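Local atomic coordinates of 16S rRNA (adenine(1408)-N(1))-methyltransferase (Catenulispora acidiphila, PDB entry 4X1O), a protein that probably transfers a methyl group from S-adenosyl-L-methionine to N1 of an adenine in 16S ribosomal RNA, a modification associated with aminoglycoside resistance. Residues Asp143-Leu148 against Ala196-Gln201; Pro157-Ile162 against His234-Ala239. One frame throughout, in Å; residues are numbered along the deposited sequence.

Interaction 1 (Asp143-Leu148 against Ala196-Gln201); sequences DVLSGL and AALGWQ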
# COMPACT_ATOMS: atom_id res chain seq x y z
N ASP A 143 -14.59 -2.93 6.48
CA ASP A 143 -13.45 -3.42 7.26
C ASP A 143 -12.10 -3.03 6.62
O ASP A 143 -11.14 -2.68 7.32
CB ASP A 143 -13.54 -4.93 7.48
CG ASP A 143 -13.70 -5.72 6.20
OD1 ASP A 143 -13.97 -5.11 5.14
OD2 ASP A 143 -13.57 -6.96 6.26
N VAL A 144 -12.03 -3.05 5.29
CA VAL A 144 -10.81 -2.64 4.58
C VAL A 144 -10.59 -1.12 4.63
O VAL A 144 -9.49 -0.64 4.91
CB VAL A 144 -10.84 -3.13 3.12
CG1 VAL A 144 -9.65 -2.57 2.34
CG2 VAL A 144 -10.87 -4.66 3.06
N LEU A 145 -11.65 -0.36 4.36
CA LEU A 145 -11.53 1.10 4.39
C LEU A 145 -11.20 1.63 5.79
O LEU A 145 -10.45 2.59 5.94
CB LEU A 145 -12.82 1.76 3.90
CG LEU A 145 -12.93 2.13 2.42
CD1 LEU A 145 -12.43 1.02 1.51
CD2 LEU A 145 -14.38 2.54 2.07
N SER A 146 -11.81 1.02 6.80
CA SER A 146 -11.58 1.41 8.18
C SER A 146 -10.16 1.05 8.59
O SER A 146 -9.53 1.79 9.34
CB SER A 146 -12.58 0.74 9.12
OG SER A 146 -13.86 1.34 8.95
N GLY A 147 -9.67 -0.10 8.12
CA GLY A 147 -8.31 -0.51 8.42
C GLY A 147 -7.30 0.46 7.84
O GLY A 147 -6.33 0.84 8.51
N LEU A 148 -7.54 0.87 6.60
CA LEU A 148 -6.70 1.88 5.97
C LEU A 148 -6.73 3.19 6.76
O LEU A 148 -5.69 3.80 7.01
CB LEU A 148 -7.15 2.12 4.53
CG LEU A 148 -6.93 0.96 3.57
CD1 LEU A 148 -7.62 1.27 2.25
CD2 LEU A 148 -5.43 0.74 3.37
N ALA A 196 -15.97 8.70 2.28
CA ALA A 196 -16.13 9.85 3.17
C ALA A 196 -16.66 9.42 4.53
O ALA A 196 -16.20 9.92 5.57
CB ALA A 196 -17.04 10.89 2.54
N ALA A 197 -17.61 8.49 4.54
CA ALA A 197 -18.22 8.05 5.79
C ALA A 197 -17.18 7.42 6.72
O ALA A 197 -17.26 7.53 7.95
CB ALA A 197 -19.33 7.06 5.52
N LEU A 198 -16.19 6.77 6.13
CA LEU A 198 -15.21 6.07 6.95
C LEU A 198 -13.94 6.90 7.15
O LEU A 198 -12.95 6.40 7.66
CB LEU A 198 -14.88 4.72 6.32
CG LEU A 198 -16.08 3.77 6.53
CD1 LEU A 198 -15.91 2.48 5.77
CD2 LEU A 198 -16.27 3.49 8.02
N GLY A 199 -13.99 8.17 6.78
CA GLY A 199 -12.88 9.06 7.09
C GLY A 199 -11.88 9.32 5.98
O GLY A 199 -10.77 9.75 6.25
N TRP A 200 -12.28 9.07 4.74
CA TRP A 200 -11.45 9.40 3.58
C TRP A 200 -12.18 10.35 2.65
O TRP A 200 -13.10 9.94 1.92
CB TRP A 200 -11.06 8.15 2.81
CG TRP A 200 -10.08 7.24 3.52
CD1 TRP A 200 -10.30 5.96 3.94
CD2 TRP A 200 -8.72 7.54 3.84
NE1 TRP A 200 -9.17 5.45 4.52
CE2 TRP A 200 -8.18 6.40 4.48
CE3 TRP A 200 -7.91 8.67 3.67
CZ2 TRP A 200 -6.87 6.35 4.92
CZ3 TRP A 200 -6.59 8.62 4.12
CH2 TRP A 200 -6.09 7.46 4.74
N GLN A 201 -11.77 11.61 2.68
CA GLN A 201 -12.42 12.62 1.83
C GLN A 201 -11.74 12.57 0.46
O GLN A 201 -10.57 12.92 0.33
CB GLN A 201 -12.31 14.00 2.47
CG GLN A 201 -13.19 15.08 1.81
CD GLN A 201 -14.65 14.92 2.19
OE1 GLN A 201 -15.00 14.84 3.38
NE2 GLN A 201 -15.52 14.85 1.18
O HOH W 1 -13.06 4.44 9.62

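Interaction 2 (Pro157-Ile162 against His234-Ala239); sequences PLEISI and HLRAVA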
# COMPACT_ATOMS: atom_id res chain seq x y z
N PRO A 157 -2.61 11.78 3.16
CA PRO A 157 -3.20 11.38 1.88
C PRO A 157 -3.24 9.86 1.75
O PRO A 157 -2.39 9.14 2.28
CB PRO A 157 -2.25 11.97 0.83
CG PRO A 157 -1.21 12.72 1.57
CD PRO A 157 -1.24 12.30 3.00
N LEU A 158 -4.28 9.40 1.07
CA LEU A 158 -4.37 8.02 0.65
C LEU A 158 -4.27 8.01 -0.85
O LEU A 158 -4.96 8.76 -1.52
CB LEU A 158 -5.65 7.37 1.12
CG LEU A 158 -6.05 6.06 0.44
CD1 LEU A 158 -5.20 4.88 0.91
CD2 LEU A 158 -7.52 5.80 0.70
N GLU A 159 -3.40 7.17 -1.40
CA GLU A 159 -3.28 7.09 -2.86
C GLU A 159 -3.53 5.64 -3.22
O GLU A 159 -2.86 4.76 -2.70
CB GLU A 159 -1.90 7.52 -3.35
CG GLU A 159 -1.67 9.02 -3.32
CD GLU A 159 -0.59 9.42 -2.35
OE1 GLU A 159 -0.16 8.54 -1.57
OE2 GLU A 159 -0.18 10.60 -2.36
N ILE A 160 -4.53 5.40 -4.07
CA ILE A 160 -4.84 4.05 -4.51
C ILE A 160 -4.56 3.99 -6.00
O ILE A 160 -4.96 4.88 -6.74
CB ILE A 160 -6.29 3.66 -4.23
CG1 ILE A 160 -6.59 3.70 -2.73
CG2 ILE A 160 -6.61 2.28 -4.79
CD1 ILE A 160 -8.08 3.58 -2.43
N SER A 161 -3.87 2.94 -6.43
CA SER A 161 -3.52 2.80 -7.84
C SER A 161 -3.91 1.41 -8.28
O SER A 161 -3.33 0.41 -7.81
CB SER A 161 -2.03 3.04 -8.09
OG SER A 161 -1.69 4.41 -7.98
N ILE A 162 -4.89 1.32 -9.16
CA ILE A 162 -5.35 0.01 -9.63
C ILE A 162 -5.15 -0.09 -11.14
O ILE A 162 -5.66 0.73 -11.89
CB ILE A 162 -6.84 -0.20 -9.28
CG1 ILE A 162 -7.06 -0.16 -7.76
CG2 ILE A 162 -7.36 -1.53 -9.85
CD1 ILE A 162 -8.51 -0.03 -7.36
N HIS A 234 -6.52 5.94 -10.59
CA HIS A 234 -5.86 6.55 -9.46
C HIS A 234 -6.86 7.31 -8.62
O HIS A 234 -7.59 8.15 -9.14
CB HIS A 234 -4.75 7.49 -9.93
CG HIS A 234 -3.84 7.94 -8.84
ND1 HIS A 234 -4.03 9.12 -8.15
CD2 HIS A 234 -2.74 7.35 -8.29
CE1 HIS A 234 -3.08 9.25 -7.24
NE2 HIS A 234 -2.29 8.19 -7.30
N LEU A 235 -6.90 7.00 -7.33
CA LEU A 235 -7.77 7.70 -6.41
C LEU A 235 -6.93 8.33 -5.33
O LEU A 235 -6.05 7.67 -4.78
CB LEU A 235 -8.79 6.75 -5.78
CG LEU A 235 -9.85 7.35 -4.85
CD1 LEU A 235 -11.13 6.54 -4.97
CD2 LEU A 235 -9.38 7.40 -3.39
N ARG A 236 -7.19 9.60 -5.04
CA ARG A 236 -6.54 10.25 -3.91
C ARG A 236 -7.59 10.73 -2.93
O ARG A 236 -8.63 11.26 -3.34
CB ARG A 236 -5.68 11.42 -4.39
CG ARG A 236 -4.86 12.08 -3.27
CD ARG A 236 -3.94 13.19 -3.78
NE ARG A 236 -4.65 14.42 -4.11
CZ ARG A 236 -4.85 14.86 -5.34
NH1 ARG A 236 -4.38 14.18 -6.37
NH2 ARG A 236 -5.52 15.99 -5.55
N ALA A 237 -7.32 10.54 -1.65
CA ALA A 237 -8.20 10.98 -0.58
C ALA A 237 -7.37 11.53 0.56
O ALA A 237 -6.14 11.39 0.58
CB ALA A 237 -9.08 9.83 -0.09
N VAL A 238 -8.03 12.19 1.49
CA VAL A 238 -7.36 12.75 2.65
C VAL A 238 -8.04 12.24 3.92
O VAL A 238 -9.27 12.18 4.01
CB VAL A 238 -7.39 14.29 2.62
CG1 VAL A 238 -6.93 14.86 3.94
CG2 VAL A 238 -6.54 14.79 1.44
N ALA A 239 -7.24 11.85 4.90
CA ALA A 239 -7.77 11.36 6.17
C ALA A 239 -8.48 12.45 6.97
O ALA A 239 -7.89 13.49 7.29
CB ALA A 239 -6.63 10.75 7.03

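Interaction 1 (Asp143-Leu148 against Ala196-Gln201)
The Trp200 indole meets helix 142-151 through its edge, where the carbonyl oxygen of Leu145 lies in the ring plane and the backbone carbonyl of Leu148 borders the same rim. One face of the six-membered ring is covered by Leu158, while Ala239 CB approaches from the opposite side. Trp200 N supplies one of the two bonds of the Schellman motif that ends helix 191-197, to Leu195 O; the other runs from Gly199 N to Ala196 O. Gly199 is the C-prime residue, with a positive phi of 99° that glycine adopts readily. The chain then leads into strand 200-212, an outer strand of the Rossmann-like methyltransferase sheet.

Trp200 suits the junction because it is broad and apolar yet carries one N-H. NE1 donates a weak hydrogen bond to Leu145 O, 3.4 Å away and bent to 143° at the hydrogen, giving this buried nitrogen a polar partner. Farther along the rim, CZ2 stands 3.5 Å from Leu148 O, and Leu148 CB lies 3.9 Å from Trp200 NE1.

Two residues before Trp200, Leu198 holds CG anti to the carbonyl carbon (chi1 -73°), on the side of the helix, where both methyls make contact. Its CD1 packs 3.7 Å from Leu145 CB, the two leucines crossing at about a right angle. The other methyl, CD2, abuts Ser146 OG at 3.4 Å. Serine is small enough for this partly exposed border, and its hydroxyl has a weak bond to Ala142 O. A water joins the segments here, lying 3.3 Å from Ser146 OG and donating to Leu198 O at 2.8 Å.

Interaction 2 (Pro157-Ile162 against His234-Ala239)
Four backbone hydrogen bonds tie Leu158 and Ile160 to Ala237 and Leu235 in two reciprocal antiparallel pairs. Ile160 N reaches Leu235 O at 2.8 Å, nearly straight at 171°, and Leu235 N answers to Ile160 O at 2.9 Å. At the other pair, Ala237 N donates to Leu158 O over 3.0 Å and Leu158 N to Ala237 O over 2.8 Å. Between these pairs CA-H groups add weaker contacts, as from Arg236 CA to Leu158 O. This is the join between the parallel and antiparallel parts of the Rossmann-like sheet: strand 157-163 runs parallel to strand 123-127 on its other side and antiparallel to 229-239.

Branched Ile160 and Leu235 suit the buried face, which helix 131-139 covers through Val137 on Ile160. They lie side by side, Ile160 CD1 being 4.1 Å from Leu235 CD2. Small Ala237 pairs with Leu158, their CB atoms 4.4 Å apart. The opposite face is more polar, with Glu159 and His234 partly exposed. His234, its CG anti to the backbone N (chi1 -168°), swings its ring toward the partner strand; CD2 brings the ring edge within 3.1 Å of the small Ser161 side chain at OG, while the Glu159 methylene CB lies 4.0 Å from His234 NE2.

Interaction 1 sits about 11 Å from interaction 2, centre to centre, and the two share the sheet: strand 200-212 is the neighbour of strand 229-239. Gln201 O and Val238 N, 2.9 Å apart, probably form a hydrogen bond between the strands. Trp200 bridges both contacts, its CZ3 lying 3.4 Å from Ala239 N, so the indole fills the angle between helix 142-151 and the sheet. Interaction 1 borders the cosubstrate site through Leu148, about 4 Å from Ile110, side chain to side chain. Interaction 2 lies farther off, the Ile160 side chain being about 8 Å from that of Leu133. Ile110 and Leu133 bind S-adenosyl-L-methionine in a structure of this protein; here the site is without it.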